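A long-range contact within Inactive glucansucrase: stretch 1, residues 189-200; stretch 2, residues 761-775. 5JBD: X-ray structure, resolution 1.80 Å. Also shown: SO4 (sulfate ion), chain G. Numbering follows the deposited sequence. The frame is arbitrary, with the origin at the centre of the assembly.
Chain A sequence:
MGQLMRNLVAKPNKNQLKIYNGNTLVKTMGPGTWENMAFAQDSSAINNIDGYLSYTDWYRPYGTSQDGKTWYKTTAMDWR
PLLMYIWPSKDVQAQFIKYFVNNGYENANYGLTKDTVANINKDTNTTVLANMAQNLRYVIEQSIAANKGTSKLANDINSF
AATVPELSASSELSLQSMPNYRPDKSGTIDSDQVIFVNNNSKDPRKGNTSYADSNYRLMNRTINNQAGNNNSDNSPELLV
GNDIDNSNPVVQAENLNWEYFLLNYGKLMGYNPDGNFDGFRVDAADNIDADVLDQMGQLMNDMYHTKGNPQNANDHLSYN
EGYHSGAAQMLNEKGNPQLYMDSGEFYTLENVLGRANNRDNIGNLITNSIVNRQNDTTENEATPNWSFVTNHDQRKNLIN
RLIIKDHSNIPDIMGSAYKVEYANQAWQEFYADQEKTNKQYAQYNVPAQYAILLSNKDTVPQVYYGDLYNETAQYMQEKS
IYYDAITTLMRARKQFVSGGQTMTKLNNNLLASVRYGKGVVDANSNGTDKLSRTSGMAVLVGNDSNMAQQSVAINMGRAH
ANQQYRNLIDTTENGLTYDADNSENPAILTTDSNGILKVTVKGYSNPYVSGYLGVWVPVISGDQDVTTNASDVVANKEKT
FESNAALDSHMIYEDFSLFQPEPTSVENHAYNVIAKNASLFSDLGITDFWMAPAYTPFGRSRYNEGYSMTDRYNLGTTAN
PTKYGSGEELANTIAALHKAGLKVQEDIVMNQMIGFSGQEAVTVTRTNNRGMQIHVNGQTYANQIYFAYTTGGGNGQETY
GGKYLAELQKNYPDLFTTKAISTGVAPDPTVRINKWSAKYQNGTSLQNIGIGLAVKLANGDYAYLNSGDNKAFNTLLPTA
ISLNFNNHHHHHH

Stretch 1 (189-200) IDSDQVIFVNNN
Stretch 2, residues 761-775: AVTVTRTNNRGMQIH

Two segments whose touching residues lie at least 564 positions apart in sequence meet as antiparallel strands. Residues 193-197 run against 761-767 with 145° between their N-to-C directions and a closest axis approach of 4.6 Å, and the contact buries 866 Å². Backbones are extended, as in Val194 (phi/psi -132/141) and Thr765 (-139/139). The register pairs Phe196 with Val764, Ile195 with Thr765, Val194 with Arg766 and Gln193 with Thr767.

Along stretch 2, Val762 (chi1 m) is the first to touch: its CB lies over one face of the Phe196 ring, and CG2 is 3.8 Å from Phe196 CE1. Phe196 takes chi1 m with chi2 at -26°. Thr763 (m) is bonded through backbone and side chain alike. Its O accepts from Val197 N at 2.9 Å, nearly straight at 175°, and its OG1 accepts from Asn199 ND2 at 3.0 Å, with Asn199 in the t rotamer. A water accepts from Thr763 N at 3.0 Å and donates to Val197 O at 2.9 Å, bridging the two backbones.

Val764 (m) shares a sheet face with Val194, Phe196 and Arg766. Its CG1 sits at the edge of the Phe196 ring, 3.7 Å from CD1, while its CB packs 3.5 Å from Val194 CG1; Val194 has an off-well chi1 of 116°. Thr765 (m) makes the reciprocal backbone pair: Ile195 N to Thr765 O is 3.0 Å, and Thr765 N to Ile195 O is 3.3 Å. On the face they share with Gln193 and Thr767, Ile195 (p, t) brings CG1 within 4.1 Å of Thr765 CB.

Arg766 (t, p, t, chi4 78°) starts on the Val194 face, but its end curls nearer to stretch 1. Arg766 NH1 (2.8 Å) and NH2 (3.1 Å) both donate to Ser191 O, which lies near the guanidinium plane. NH2 of Arg766 also forms a salt bridge with Asp192 OD1 at 3.0 Å, pairing opposite charges on two buried residues, and NH1 adds a weak 3.2 Å bond to Gln193 O.

Thr767 (p) closes the ladder, its N donating to Gln193 O at 3.0 Å. A type I turn, Asn768 to Gly771, follows; Asn768 (p) supports it by accepting at OD1 from Arg770 N (2.9 Å) and Met772 N (3.2 Å). Within it, Asn769 N donates to Ser191 OG (m) at 3.1 Å, linking this turn to the type I turn Ile189 to Asp192. Gly771, at phi/psi 73/18, places CA 3.6 Å from Ile195 CG2; positive phi favours glycine, and an ideal CB would sit only 3.3 Å from that methyl.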

# COMPACT_ATOMS: atom_id res chain seq x y z
N ILE A 189 -0.76 12.17 1.32
CA ILE A 189 -0.01 13.28 1.90
C ILE A 189 0.68 12.77 3.16
O ILE A 189 0.05 12.63 4.22
CB ILE A 189 -0.89 14.52 2.20
CG1 ILE A 189 -1.61 15.00 0.92
CG2 ILE A 189 -0.04 15.65 2.78
CD1 ILE A 189 -3.00 14.42 0.74
N ASP A 190 1.99 12.53 3.04
CA ASP A 190 2.78 11.87 4.08
C ASP A 190 2.63 12.50 5.45
O ASP A 190 2.38 11.80 6.44
CB ASP A 190 4.28 11.92 3.74
CG ASP A 190 4.63 11.10 2.53
OD1 ASP A 190 3.91 10.13 2.22
OD2 ASP A 190 5.67 11.41 1.91
N SER A 191 2.76 13.81 5.50
CA SER A 191 2.77 14.50 6.78
C SER A 191 1.38 15.09 7.20
O SER A 191 1.31 16.01 8.01
CB SER A 191 3.97 15.45 6.80
OG SER A 191 5.16 14.62 6.86
N ASP A 192 0.30 14.51 6.67
CA ASP A 192 -1.08 14.72 7.20
C ASP A 192 -1.41 13.63 8.22
O ASP A 192 -2.07 12.64 7.91
CB ASP A 192 -2.11 14.76 6.05
CG ASP A 192 -2.27 16.15 5.44
OD1 ASP A 192 -1.54 17.10 5.84
OD2 ASP A 192 -3.14 16.29 4.55
N GLN A 193 -0.91 13.82 9.43
CA GLN A 193 -0.96 12.81 10.48
C GLN A 193 -1.25 13.41 11.83
O GLN A 193 -0.94 14.56 12.12
CB GLN A 193 0.39 12.09 10.63
CG GLN A 193 0.99 11.49 9.38
CD GLN A 193 0.29 10.25 8.88
OE1 GLN A 193 -0.46 9.59 9.61
NE2 GLN A 193 0.56 9.90 7.63
N VAL A 194 -1.80 12.54 12.67
CA VAL A 194 -1.95 12.79 14.06
C VAL A 194 -1.43 11.55 14.80
O VAL A 194 -1.63 10.42 14.36
CB VAL A 194 -3.46 13.12 14.25
CG1 VAL A 194 -4.19 12.11 15.11
CG2 VAL A 194 -3.67 14.59 14.60
N ILE A 195 -0.74 11.74 15.92
CA ILE A 195 -0.35 10.61 16.80
C ILE A 195 -1.32 10.47 17.97
O ILE A 195 -1.91 11.45 18.40
CB ILE A 195 1.09 10.73 17.36
CG1 ILE A 195 1.30 12.02 18.17
CG2 ILE A 195 2.11 10.63 16.22
CD1 ILE A 195 2.66 12.10 18.86
N PHE A 196 -1.46 9.25 18.47
CA PHE A 196 -2.22 8.98 19.69
C PHE A 196 -1.27 8.99 20.88
O PHE A 196 -0.26 8.26 20.89
CB PHE A 196 -2.92 7.61 19.62
CG PHE A 196 -3.85 7.44 18.45
CD1 PHE A 196 -4.47 8.51 17.83
CD2 PHE A 196 -4.12 6.16 17.98
CE1 PHE A 196 -5.33 8.32 16.77
CE2 PHE A 196 -4.98 5.96 16.91
CZ PHE A 196 -5.59 7.05 16.31
N VAL A 197 -1.59 9.82 21.88
CA VAL A 197 -0.73 9.99 23.07
C VAL A 197 -1.49 9.63 24.33
O VAL A 197 -2.73 9.59 24.34
CB VAL A 197 -0.16 11.42 23.21
CG1 VAL A 197 0.61 11.84 21.95
CG2 VAL A 197 -1.22 12.45 23.59
N ASN A 198 -0.72 9.36 25.39
CA ASN A 198 -1.28 8.99 26.68
C ASN A 198 -1.96 10.18 27.35
O ASN A 198 -1.51 11.32 27.23
CB ASN A 198 -0.21 8.40 27.61
CG ASN A 198 0.25 7.02 27.19
OD1 ASN A 198 -0.30 6.41 26.27
ND2 ASN A 198 1.28 6.51 27.86
N ASN A 199 -3.06 9.90 28.04
CA ASN A 199 -3.80 10.92 28.75
C ASN A 199 -4.65 10.29 29.85
O ASN A 199 -5.79 9.85 29.61
CB ASN A 199 -4.67 11.74 27.79
CG ASN A 199 -5.42 12.86 28.49
OD1 ASN A 199 -5.15 13.16 29.66
ND2 ASN A 199 -6.37 13.47 27.79
N ASN A 200 -4.09 10.27 31.06
CA ASN A 200 -4.78 9.80 32.24
C ASN A 200 -4.99 10.97 33.22
O ASN A 200 -4.90 10.79 34.43
CB ASN A 200 -3.99 8.65 32.89
CG ASN A 200 -4.80 7.91 33.96
OD1 ASN A 200 -6.03 7.84 33.92
ND2 ASN A 200 -4.08 7.35 34.94
N ALA A 761 -12.76 8.09 21.45
CA ALA A 761 -12.14 9.33 21.90
C ALA A 761 -10.67 9.04 22.18
O ALA A 761 -10.34 8.26 23.08
CB ALA A 761 -12.83 9.90 23.14
N VAL A 762 -9.80 9.66 21.39
CA VAL A 762 -8.35 9.55 21.58
C VAL A 762 -7.77 10.94 21.80
O VAL A 762 -8.35 11.92 21.33
CB VAL A 762 -7.65 8.88 20.38
CG1 VAL A 762 -7.93 7.39 20.38
CG2 VAL A 762 -8.09 9.49 19.05
N THR A 763 -6.66 11.03 22.52
CA THR A 763 -5.96 12.28 22.70
C THR A 763 -4.84 12.35 21.65
O THR A 763 -4.02 11.42 21.55
CB THR A 763 -5.42 12.40 24.12
OG1 THR A 763 -6.50 12.27 25.05
CG2 THR A 763 -4.75 13.76 24.33
N VAL A 764 -4.82 13.43 20.86
CA VAL A 764 -3.92 13.52 19.69
C VAL A 764 -3.11 14.81 19.55
O VAL A 764 -3.43 15.84 20.15
CB VAL A 764 -4.68 13.31 18.36
CG1 VAL A 764 -5.55 12.05 18.43
CG2 VAL A 764 -5.52 14.52 17.98
N THR A 765 -2.06 14.72 18.73
CA THR A 765 -1.18 15.86 18.43
C THR A 765 -0.87 15.82 16.94
O THR A 765 -0.64 14.75 16.36
CB THR A 765 0.11 15.78 19.26
OG1 THR A 765 -0.21 15.94 20.64
CG2 THR A 765 1.12 16.85 18.85
N ARG A 766 -0.87 17.00 16.32
CA ARG A 766 -0.64 17.14 14.87
C ARG A 766 0.85 16.94 14.58
O ARG A 766 1.67 17.71 15.06
CB ARG A 766 -1.07 18.54 14.41
CG ARG A 766 -0.93 18.82 12.92
CD ARG A 766 -1.95 18.05 12.11
NE ARG A 766 -1.80 18.34 10.68
CZ ARG A 766 -0.86 17.83 9.88
NH1 ARG A 766 0.05 16.98 10.35
NH2 ARG A 766 -0.83 18.18 8.58
N THR A 767 1.19 15.95 13.76
CA THR A 767 2.58 15.61 13.48
C THR A 767 2.88 15.38 12.01
O THR A 767 1.96 15.22 11.19
CB THR A 767 3.01 14.32 14.22
OG1 THR A 767 2.32 13.19 13.68
CG2 THR A 767 2.74 14.44 15.72
N ASN A 768 4.18 15.35 11.70
CA ASN A 768 4.66 14.86 10.40
C ASN A 768 4.66 13.32 10.40
O ASN A 768 4.18 12.68 11.36
CB ASN A 768 6.05 15.45 10.08
CG ASN A 768 7.16 14.95 11.00
OD1 ASN A 768 7.00 14.00 11.76
ND2 ASN A 768 8.31 15.61 10.92
N ASN A 769 5.23 12.72 9.36
CA ASN A 769 5.24 11.26 9.22
C ASN A 769 6.20 10.51 10.16
O ASN A 769 6.24 9.28 10.15
CB ASN A 769 5.48 10.85 7.76
CG ASN A 769 6.84 11.27 7.23
OD1 ASN A 769 7.62 11.94 7.91
ND2 ASN A 769 7.11 10.91 5.99
N ARG A 770 6.97 11.24 10.97
CA ARG A 770 7.75 10.64 12.05
C ARG A 770 7.14 10.85 13.46
O ARG A 770 7.76 10.50 14.46
CB ARG A 770 9.18 11.17 12.03
CG ARG A 770 9.92 10.94 10.72
CD ARG A 770 11.39 11.38 10.84
NE ARG A 770 12.09 10.68 11.92
CZ ARG A 770 12.49 9.41 11.88
NH1 ARG A 770 12.28 8.63 10.82
NH2 ARG A 770 13.14 8.91 12.92
N GLY A 771 5.93 11.38 13.55
CA GLY A 771 5.31 11.65 14.85
C GLY A 771 5.91 12.83 15.61
O GLY A 771 5.71 12.96 16.81
N MET A 772 6.62 13.71 14.91
CA MET A 772 7.10 14.94 15.50
C MET A 772 6.08 16.03 15.23
O MET A 772 5.58 16.15 14.11
CB MET A 772 8.46 15.33 14.91
CG MET A 772 9.55 14.29 15.16
SD MET A 772 9.87 13.97 16.93
CE MET A 772 9.99 12.18 16.95
N GLN A 773 5.79 16.84 16.25
CA GLN A 773 4.80 17.89 16.12
C GLN A 773 5.24 18.92 15.08
O GLN A 773 6.41 19.33 15.07
CB GLN A 773 4.57 18.59 17.48
CG GLN A 773 3.43 19.60 17.43
CD GLN A 773 3.05 20.19 18.77
OE1 GLN A 773 3.59 19.82 19.82
NE2 GLN A 773 2.09 21.11 18.75
N ILE A 774 4.31 19.33 14.21
CA ILE A 774 4.55 20.42 13.26
C ILE A 774 3.50 21.52 13.35
O ILE A 774 2.42 21.33 13.94
CB ILE A 774 4.60 19.93 11.79
CG1 ILE A 774 3.30 19.21 11.40
CG2 ILE A 774 5.81 19.02 11.59
CD1 ILE A 774 3.16 18.95 9.91
N HIS A 775 3.85 22.67 12.76
CA HIS A 775 2.92 23.76 12.50
C HIS A 775 2.57 23.74 11.01
O HIS A 775 3.39 23.33 10.19
CB HIS A 775 3.54 25.11 12.88
CG HIS A 775 3.61 25.34 14.35
ND1 HIS A 775 4.50 24.68 15.17
CD2 HIS A 775 2.91 26.17 15.16
CE1 HIS A 775 4.34 25.09 16.41
NE2 HIS A 775 3.37 25.98 16.44
S SO4 G . 7.39 23.60 12.81
O1 SO4 G . 6.62 23.51 14.07
O2 SO4 G . 7.60 25.02 12.44
O3 SO4 G . 8.68 22.94 13.05
O4 SO4 G . 6.65 22.92 11.72
O HOH W 1 -4.95 8.59 22.70